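Local coordinates for protein PTS system, IIA component (Streptococcus pneumoniae serotype 4, PDB 5T3U) that probably relays phosphoryl groups as the cytoplasmic IIA component of a mannose-family sugar phosphotransferase system associated with fucose utilization, at residues 9-14 with 72-77; 38-43 with 58-63. One frame throughout, in Å; residues are numbered along the deposited sequence.

Contact 1 (9-14 with 72-77)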
loop_
_atom_site.group_PDB
_atom_site.type_symbol
_atom_site.label_atom_id
_atom_site.label_comp_id
_atom_site.label_asym_id
_atom_site.label_seq_id
_atom_site.Cartn_x
_atom_site.Cartn_y
_atom_site.Cartn_z
ATOM N N ARG A 9 1.486 21.772 -2.606
ATOM C CA ARG A 9 0.719 20.527 -2.594
ATOM C C ARG A 9 0.867 19.842 -1.242
ATOM O O ARG A 9 1.987 19.592 -0.810
ATOM C CB ARG A 9 1.285 19.613 -3.691
ATOM C CG ARG A 9 0.442 18.439 -4.123
ATOM C CD ARG A 9 0.927 17.891 -5.437
ATOM N NE ARG A 9 1.129 18.959 -6.399
ATOM C CZ ARG A 9 2.314 19.327 -6.863
ATOM N NH1 ARG A 9 3.407 18.674 -6.473
ATOM N NH2 ARG A 9 2.401 20.348 -7.721
ATOM N N GLY A 10 -0.259 19.579 -0.583
ATOM C CA GLY A 10 -0.326 18.749 0.630
ATOM C C GLY A 10 -0.826 17.340 0.310
ATOM O O GLY A 10 -1.362 17.081 -0.783
ATOM N N ILE A 11 -0.629 16.405 1.227
ATOM C CA ILE A 11 -1.027 15.036 0.941
ATOM C C ILE A 11 -1.760 14.509 2.132
ATOM O O ILE A 11 -1.253 14.556 3.237
ATOM C CB ILE A 11 0.200 14.103 0.613
ATOM C CG1 ILE A 11 0.995 14.599 -0.606
ATOM C CG2 ILE A 11 -0.247 12.606 0.389
ATOM C CD1 ILE A 11 2.335 13.888 -0.742
ATOM N N LEU A 12 -2.964 14.004 1.922
ATOM C CA LEU A 12 -3.620 13.270 2.987
ATOM C C LEU A 12 -3.689 11.793 2.600
ATOM O O LEU A 12 -4.178 11.462 1.518
ATOM C CB LEU A 12 -5.034 13.801 3.226
ATOM C CG LEU A 12 -5.897 13.043 4.240
ATOM C CD1 LEU A 12 -5.333 13.076 5.684
ATOM C CD2 LEU A 12 -7.297 13.594 4.203
ATOM N N VAL A 13 -3.209 10.919 3.477
ATOM C CA VAL A 13 -3.244 9.483 3.190
ATOM C C VAL A 13 -4.297 8.930 4.113
ATOM O O VAL A 13 -4.153 9.032 5.349
ATOM C CB VAL A 13 -1.913 8.772 3.540
ATOM C CG1 VAL A 13 -1.883 7.387 2.961
ATOM C CG2 VAL A 13 -0.713 9.564 3.058
ATOM N N ALA A 14 -5.341 8.332 3.545
ATOM C CA ALA A 14 -6.462 7.869 4.374
ATOM C C ALA A 14 -6.845 6.426 4.083
ATOM O O ALA A 14 -6.841 6.021 2.949
ATOM C CB ALA A 14 -7.670 8.772 4.164
ATOM N N ILE A 72 -3.656 16.303 -2.571
ATOM C CA ILE A 72 -3.952 14.970 -3.077
ATOM C C ILE A 72 -4.341 14.089 -1.892
ATOM O O ILE A 72 -3.623 13.986 -0.907
ATOM C CB ILE A 72 -2.768 14.383 -3.905
ATOM C CG1 ILE A 72 -2.425 15.344 -5.052
ATOM C CG2 ILE A 72 -3.122 12.967 -4.530
ATOM C CD1 ILE A 72 -1.178 14.953 -5.791
ATOM N N VAL A 73 -5.537 13.523 -1.981
ATOM C CA VAL A 73 -6.012 12.532 -1.052
ATOM C C VAL A 73 -5.692 11.159 -1.653
ATOM O O VAL A 73 -6.100 10.846 -2.795
ATOM C CB VAL A 73 -7.551 12.669 -0.819
ATOM C CG1 VAL A 73 -8.051 11.629 0.179
ATOM C CG2 VAL A 73 -7.906 14.075 -0.328
ATOM N N LEU A 74 -4.954 10.356 -0.894
ATOM C CA LEU A 74 -4.704 8.951 -1.264
ATOM C C LEU A 74 -5.594 8.085 -0.403
ATOM O O LEU A 74 -5.596 8.221 0.830
ATOM C CB LEU A 74 -3.242 8.579 -1.044
ATOM C CG LEU A 74 -2.190 9.398 -1.804
ATOM C CD1 LEU A 74 -0.791 8.823 -1.496
ATOM C CD2 LEU A 74 -2.461 9.468 -3.318
ATOM N N THR A 75 -6.383 7.224 -1.040
ATOM C CA THR A 75 -7.227 6.306 -0.276
ATOM C C THR A 75 -6.898 4.839 -0.623
ATOM O O THR A 75 -6.352 4.540 -1.689
ATOM C CB THR A 75 -8.717 6.562 -0.516
ATOM O OG1 THR A 75 -9.003 6.254 -1.876
ATOM C CG2 THR A 75 -9.101 8.061 -0.187
ATOM N N ASP A 76 -7.238 3.948 0.301
ATOM C CA ASP A 76 -6.800 2.563 0.218
ATOM C C ASP A 76 -7.446 1.777 -0.917
ATOM O O ASP A 76 -6.759 1.043 -1.616
ATOM C CB ASP A 76 -6.919 1.836 1.579
ATOM C CG ASP A 76 -8.287 2.022 2.269
ATOM O OD1 ASP A 76 -9.129 2.840 1.814
ATOM O OD2 ASP A 76 -8.490 1.352 3.322
ATOM N N LEU A 77 -8.755 1.954 -1.109
ATOM C CA LEU A 77 -9.443 1.282 -2.190
ATOM C C LEU A 77 -10.787 1.962 -2.556
ATOM O O LEU A 77 -11.408 2.626 -1.718
ATOM C CB LEU A 77 -9.633 -0.202 -1.834
ATOM C CG LEU A 77 -10.751 -0.649 -0.905
ATOM C CD1 LEU A 77 -10.678 -2.175 -0.700
ATOM C CD2 LEU A 77 -10.761 0.060 0.452
#
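Near-anti chi2 angles (Arg9 164°, Ile72 172°) carry Arg9 CD and Ile72 CD1 outward side by side, the two side chains pointing the same way, and the two atoms meet at 3.6 Å. Arginine suits this place because its methylene stem packs like a hydrocarbon, whereas the bend at chi3 turns NE away from the line of the stem and the guanidinium reaches the carbonyl of Ser116. The backbones form a parallel ladder, in which Ile72 N donates to Gly10 O at 3.0 Å and Leu12 N to Ile72 O at 2.9 Å. Farther on, Leu74 N reaches Leu12 O at 2.8 Å and Ala14 N reaches Leu74 O at 2.7 Å, both nearly straight. Asp76 N to Ala14 O is only a weak bond; the Asp76 side chain turns instead to His16, from whose N its OD2 accepts. Branched aliphatic side chains (Ile11, Val13, Ile72, Leu74) fill one face, with Ile11 CG2 4.3 Å from Leu74 CD1; Leu12 and Val73 share the other with the smaller Ala14 and with Thr75, whose OG1 bonds to Asn83. This is the central strand pair of a parallel alpha/beta sheet. Helix 104-112 covers Ile11, Ile72 and Leu74 through Leu110; helix 50-65 covers Leu12 and Val73 with Phe57; strand 39-44 continues the sheet beyond 9-14.

Contact 2 (38-43 with 58-63)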
loop_
_atom_site.group_PDB
_atom_site.type_symbol
_atom_site.label_atom_id
_atom_site.label_comp_id
_atom_site.label_asym_id
_atom_site.label_seq_id
_atom_site.Cartn_x
_atom_site.Cartn_y
_atom_site.Cartn_z
ATOM N N ARG A 38 2.183 19.652 5.695
ATOM C CA ARG A 38 2.355 19.132 4.312
ATOM C C ARG A 38 1.738 17.753 4.099
ATOM O O ARG A 38 1.248 17.452 3.024
ATOM C CB ARG A 38 3.835 19.036 3.911
ATOM C CG ARG A 38 4.646 20.275 4.096
ATOM C CD ARG A 38 4.096 21.465 3.310
ATOM N NE ARG A 38 3.900 21.212 1.873
ATOM C CZ ARG A 38 4.847 21.308 0.938
ATOM N NH1 ARG A 38 6.096 21.616 1.263
ATOM N NH2 ARG A 38 4.550 21.080 -0.344
ATOM N N VAL A 39 1.807 16.898 5.110
ATOM C CA VAL A 39 1.357 15.508 5.005
ATOM C C VAL A 39 0.678 15.061 6.265
ATOM O O VAL A 39 1.157 15.324 7.389
ATOM C CB VAL A 39 2.543 14.514 4.703
ATOM C CG1 VAL A 39 2.010 13.080 4.512
ATOM C CG2 VAL A 39 3.322 14.960 3.462
ATOM N N ARG A 40 -0.462 14.401 6.076
ATOM C CA ARG A 40 -1.231 13.850 7.201
ATOM C C ARG A 40 -1.768 12.472 6.880
ATOM O O ARG A 40 -1.937 12.122 5.711
ATOM C CB ARG A 40 -2.408 14.784 7.548
ATOM C CG ARG A 40 -1.926 16.083 8.214
ATOM C CD ARG A 40 -3.121 16.927 8.668
ATOM N NE ARG A 40 -2.690 18.306 8.879
ATOM C CZ ARG A 40 -3.432 19.244 9.466
ATOM N NH1 ARG A 40 -4.648 18.948 9.925
ATOM N NH2 ARG A 40 -2.933 20.467 9.616
ATOM N N THR A 41 -2.078 11.705 7.916
ATOM C CA THR A 41 -2.784 10.455 7.698
ATOM C C THR A 41 -4.069 10.388 8.509
ATOM O O THR A 41 -4.204 11.062 9.529
ATOM C CB THR A 41 -1.908 9.229 8.060
ATOM O OG1 THR A 41 -1.718 9.174 9.477
ATOM C CG2 THR A 41 -0.568 9.325 7.362
ATOM N N LEU A 42 -4.994 9.542 8.076
ATOM C CA LEU A 42 -6.195 9.286 8.870
ATOM C C LEU A 42 -6.615 7.841 8.678
ATOM O O LEU A 42 -6.742 7.386 7.549
ATOM C CB LEU A 42 -7.322 10.223 8.416
ATOM C CG LEU A 42 -8.590 10.298 9.268
ATOM C CD1 LEU A 42 -8.235 10.770 10.702
ATOM C CD2 LEU A 42 -9.584 11.291 8.594
ATOM N N GLY A 43 -6.849 7.132 9.783
ATOM C CA GLY A 43 -7.352 5.771 9.725
ATOM C C GLY A 43 -8.740 5.654 10.331
ATOM O O GLY A 43 -8.988 6.183 11.400
ATOM N N LYS A 58 -12.843 15.782 6.756
ATOM C CA LYS A 58 -13.082 17.104 6.205
ATOM C C LYS A 58 -12.085 18.094 6.781
ATOM O O LYS A 58 -11.469 18.847 6.046
ATOM C CB LYS A 58 -14.533 17.551 6.461
ATOM C CG LYS A 58 -14.868 18.985 5.978
ATOM C CD LYS A 58 -16.286 19.410 6.458
ATOM C CE LYS A 58 -16.770 20.720 5.794
ATOM N NZ LYS A 58 -15.787 21.849 6.010
ATOM N N ASN A 59 -11.928 18.075 8.097
ATOM C CA ASN A 59 -10.976 18.942 8.798
ATOM C C ASN A 59 -9.525 18.773 8.369
ATOM O O ASN A 59 -8.806 19.761 8.241
ATOM C CB ASN A 59 -11.101 18.740 10.330
ATOM C CG ASN A 59 -12.321 19.448 10.924
ATOM O OD1 ASN A 59 -12.976 20.267 10.263
ATOM N ND2 ASN A 59 -12.629 19.139 12.183
ATOM N N GLN A 60 -9.078 17.532 8.149
ATOM C CA GLN A 60 -7.705 17.287 7.635
ATOM C C GLN A 60 -7.487 17.922 6.262
ATOM O O GLN A 60 -6.430 18.536 6.024
ATOM C CB GLN A 60 -7.364 15.780 7.549
ATOM C CG GLN A 60 -7.431 15.018 8.855
ATOM C CD GLN A 60 -6.255 15.302 9.751
ATOM O OE1 GLN A 60 -6.127 16.405 10.297
ATOM N NE2 GLN A 60 -5.371 14.290 9.925
ATOM N N VAL A 61 -8.457 17.784 5.356
ATOM C CA VAL A 61 -8.285 18.360 4.011
ATOM C C VAL A 61 -8.308 19.904 4.064
ATOM O O VAL A 61 -7.444 20.562 3.469
ATOM C CB VAL A 61 -9.302 17.848 2.973
ATOM C CG1 VAL A 61 -9.141 18.599 1.642
ATOM C CG2 VAL A 61 -9.158 16.343 2.720
ATOM N N ASP A 62 -9.285 20.467 4.790
ATOM C CA ASP A 62 -9.413 21.924 4.958
ATOM C C ASP A 62 -8.141 22.534 5.529
ATOM O O ASP A 62 -7.628 23.528 5.011
ATOM C CB ASP A 62 -10.585 22.261 5.897
ATOM C CG ASP A 62 -11.943 21.981 5.279
ATOM O OD1 ASP A 62 -12.042 21.846 4.038
ATOM O OD2 ASP A 62 -12.939 21.926 6.038
ATOM N N GLU A 63 -7.621 21.936 6.588
ATOM C CA GLU A 63 -6.406 22.452 7.212
ATOM C C GLU A 63 -5.157 22.360 6.342
ATOM O O GLU A 63 -4.283 23.224 6.389
ATOM C CB GLU A 63 -6.192 21.817 8.581
ATOM C CG GLU A 63 -7.174 22.380 9.597
ATOM C CD GLU A 63 -7.307 21.526 10.841
ATOM O OE1 GLU A 63 -8.447 21.442 11.352
ATOM O OE2 GLU A 63 -6.293 20.944 11.304
HETATM O O HOH W 1 -3.734 22.608 11.204
#
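Arg40 reaches from strand 39-43 to the helix segment 58-63, where Gln60 OE1 and Glu63 OE2 both accept from the same nitrogen, NH1. The close-packed part is at Gln60: with CD turned aside by chi2 (-75°), its side chain crosses that of Arg40 obliquely, amide and guanidinium planes 55° apart, and OE1 lies 3.5 Å from Arg40 CD. Arg40 NH1 donates to Gln60 OE1 at 3.0 Å, from above the amide carbonyl plane. Glutamine suits the spot because its other end can donate, and NE2 makes a long, weak bond to Thr41 O. Leu42 CD2 rests 4.3 Å from Gln60 CG, and Leu12 packs against both Arg40 and Gln60.

The outer side is looser and wetter. Exposed Glu63 answers the arginine's charge with a salt bridge, NH1 to OE2 at 2.9 Å. OE2 lies in the guanidinium plane, but NH1 meets it from above the carboxylate plane. A water accepts from Arg40 NH2 and donates to Glu63 OE2. Arginine's long stem and several N-H groups serve amide, carboxylate and water at once; NE bonds to Asn36 O, and Gln60 O lies over one face. This positive charge, beside one carboxylate and several neutral oxygens, would probably favour an ionised Glu63.

In the fold
Both contacts reach the same sheet, and their centres lie about 8 Å apart. Strand 7-16 joins them: while one edge pairs with 72-75, the other takes the edge strand 39-44, with probable hydrogen bonds from Ile11 N to Arg38 O and from Val13 N to Arg40 O, each 2.8 Å. Leu12 serves both contacts, its CD1 lying 3.5 Å from Arg40 O beneath helix 50-65. That helix leads into strand 68-75, making the beta-alpha-beta crossover that carries the chain past strand 7-16. Contact 1 runs toward the C-terminal strand ends, where His16, just beyond 9-14 and held through its backbone N by Asp76, is probably the phosphorylated histidine, as in relatives; contact 2 lies at the surface, where helix 50-65 packs over strand 39-44.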